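Local coordinates for MUTM (fpg) protein (Thermus thermophilus, PDB 1EE8), which belongs to the MutM (Fpg) protein family, with a family-type N-terminal domain, an H2TH domain and a zinc finger that holds a zinc ion, at residues M70-L76 and L93-R99. Residues are numbered along the deposited sequence; the frame is centred on the assembly and turned at random.
Sequences MTGGFRL and LYFHDPR
Thr71 OG1 donates to Asp97 OD2 at 2.9 Å, nearly in line with the carboxylate C-O bond. Thr71 OG1 also accepts from Arg99 N, at 2.9 Å, in a fairly straight bond. OG1 stands between the backbone N and the carbonyl carbon of Thr71 (chi1 59°), which points it at both partners, while CG2 rests on Arg99 CG. Arg99 then runs on to Met70, where Arg99 NH2 comes within 3.1 Å of Met70 SD. Further along, strands 73-75 and 92-96 pair antiparallel. Gly73 and His96 exchange two backbone hydrogen bonds, and so do Arg75 and Tyr94. Strand 73-75 is the outermost strand here, at one end of the large sheet in the N-terminal part of this Fpg-family protein. On one face of the pair, the Arg75 guanidinium overlaps the rim of the His96 ring. The planes are 34° apart, with Arg75 NH1 3.7 Å from His96 CD2. Pro98 CD meets the opposite face, near the rim. On the other face of the sheet, Phe95 CD2 sits over the rim of the Phe74 ring, 3.9 Å from Phe74 CE1. The two ring planes are inclined at 56°. Leu76 and Leu93 lie side by side and reach helix 3-17. A water bridges Thr71 N and Asp97 OD2, so OD2 accepts from both hydroxyl and water. Asp97 OD1 is held by Gly102 N, which helps fix the carboxylate. Thr79 OG1 bonds His96 ND1.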
# COMPACT_ATOMS: atom_id res chain seq x y z
N MET A 70 7.17 -24.50 2.01
CA MET A 70 7.69 -25.72 2.62
C MET A 70 8.13 -25.62 4.08
O MET A 70 7.97 -26.58 4.84
CB MET A 70 8.87 -26.24 1.78
CG MET A 70 9.53 -27.48 2.34
SD MET A 70 10.96 -27.99 1.35
CE MET A 70 10.18 -29.23 0.26
N THR A 71 8.69 -24.49 4.48
CA THR A 71 9.17 -24.34 5.85
C THR A 71 8.68 -23.07 6.54
O THR A 71 9.19 -22.70 7.60
CB THR A 71 10.70 -24.34 5.87
OG1 THR A 71 11.19 -23.26 5.06
CG2 THR A 71 11.23 -25.66 5.33
N GLY A 72 7.70 -22.41 5.94
CA GLY A 72 7.20 -21.18 6.52
C GLY A 72 6.27 -21.38 7.71
O GLY A 72 5.53 -22.37 7.78
N GLY A 73 6.30 -20.44 8.64
CA GLY A 73 5.45 -20.53 9.80
C GLY A 73 5.52 -19.27 10.65
O GLY A 73 6.51 -18.53 10.58
N PHE A 74 4.47 -19.01 11.41
CA PHE A 74 4.43 -17.85 12.29
C PHE A 74 4.83 -18.36 13.67
O PHE A 74 4.35 -19.40 14.10
CB PHE A 74 3.02 -17.26 12.34
CG PHE A 74 2.65 -16.49 11.11
CD1 PHE A 74 3.17 -15.22 10.89
CD2 PHE A 74 1.85 -17.07 10.13
CE1 PHE A 74 2.90 -14.53 9.71
CE2 PHE A 74 1.57 -16.38 8.95
CZ PHE A 74 2.10 -15.11 8.74
N ARG A 75 5.72 -17.63 14.34
CA ARG A 75 6.19 -18.01 15.68
C ARG A 75 5.97 -16.84 16.66
O ARG A 75 5.89 -15.69 16.25
CB ARG A 75 7.69 -18.35 15.64
CG ARG A 75 8.07 -19.54 14.75
CD ARG A 75 7.39 -20.81 15.22
NE ARG A 75 7.66 -21.94 14.34
CZ ARG A 75 8.81 -22.60 14.30
NH1 ARG A 75 8.96 -23.62 13.46
NH2 ARG A 75 9.80 -22.25 15.11
N LEU A 76 5.87 -17.16 17.94
CA LEU A 76 5.68 -16.13 18.96
C LEU A 76 7.01 -15.54 19.45
O LEU A 76 7.04 -14.51 20.14
CB LEU A 76 4.87 -16.70 20.12
CG LEU A 76 3.48 -17.19 19.67
CD1 LEU A 76 2.66 -17.61 20.87
CD2 LEU A 76 2.77 -16.08 18.90
N LEU A 93 4.35 -11.13 15.88
CA LEU A 93 4.35 -12.46 15.27
C LEU A 93 5.55 -12.49 14.32
O LEU A 93 5.74 -11.55 13.54
CB LEU A 93 3.07 -12.69 14.46
CG LEU A 93 1.73 -12.48 15.17
CD1 LEU A 93 0.60 -12.83 14.21
CD2 LEU A 93 1.67 -13.37 16.41
N TYR A 94 6.34 -13.55 14.36
CA TYR A 94 7.51 -13.64 13.49
C TYR A 94 7.33 -14.70 12.41
O TYR A 94 6.92 -15.82 12.70
CB TYR A 94 8.77 -13.96 14.30
CG TYR A 94 8.99 -13.01 15.45
CD1 TYR A 94 8.48 -13.29 16.71
CD2 TYR A 94 9.69 -11.82 15.26
CE1 TYR A 94 8.67 -12.40 17.78
CE2 TYR A 94 9.88 -10.92 16.31
CZ TYR A 94 9.37 -11.22 17.57
OH TYR A 94 9.55 -10.34 18.61
N PHE A 95 7.62 -14.32 11.17
CA PHE A 95 7.50 -15.23 10.04
C PHE A 95 8.83 -15.95 9.84
O PHE A 95 9.78 -15.42 9.26
CB PHE A 95 7.09 -14.45 8.78
CG PHE A 95 6.80 -15.32 7.59
CD1 PHE A 95 7.65 -15.32 6.49
CD2 PHE A 95 5.69 -16.16 7.57
CE1 PHE A 95 7.40 -16.13 5.37
CE2 PHE A 95 5.43 -16.98 6.46
CZ PHE A 95 6.29 -16.96 5.36
N HIS A 96 8.89 -17.16 10.37
CA HIS A 96 10.05 -18.03 10.31
C HIS A 96 10.00 -18.76 8.97
O HIS A 96 8.97 -19.35 8.63
CB HIS A 96 9.95 -19.05 11.45
CG HIS A 96 10.94 -20.16 11.37
ND1 HIS A 96 12.30 -19.96 11.55
CD2 HIS A 96 10.79 -21.48 11.13
CE1 HIS A 96 12.93 -21.12 11.43
NE2 HIS A 96 12.03 -22.05 11.17
N ASP A 97 11.08 -18.70 8.20
CA ASP A 97 11.06 -19.39 6.91
C ASP A 97 12.46 -19.71 6.39
O ASP A 97 13.03 -18.98 5.58
CB ASP A 97 10.32 -18.54 5.86
CG ASP A 97 10.05 -19.31 4.57
OD1 ASP A 97 9.64 -18.68 3.57
OD2 ASP A 97 10.24 -20.55 4.55
N PRO A 98 13.02 -20.83 6.86
CA PRO A 98 14.36 -21.30 6.46
C PRO A 98 14.59 -21.36 4.95
O PRO A 98 15.54 -20.78 4.45
CB PRO A 98 14.43 -22.69 7.09
CG PRO A 98 13.62 -22.52 8.34
CD PRO A 98 12.42 -21.74 7.85
N ARG A 99 13.72 -22.05 4.22
CA ARG A 99 13.90 -22.20 2.77
C ARG A 99 13.41 -21.06 1.88
O ARG A 99 13.61 -21.09 0.67
CB ARG A 99 13.32 -23.53 2.30
CG ARG A 99 14.02 -24.74 2.93
CD ARG A 99 13.81 -26.01 2.12
NE ARG A 99 14.34 -25.87 0.77
CZ ARG A 99 14.35 -26.85 -0.13
NH1 ARG A 99 14.86 -26.63 -1.34
NH2 ARG A 99 13.87 -28.05 0.17
O HOH W 1 8.98 -21.95 2.90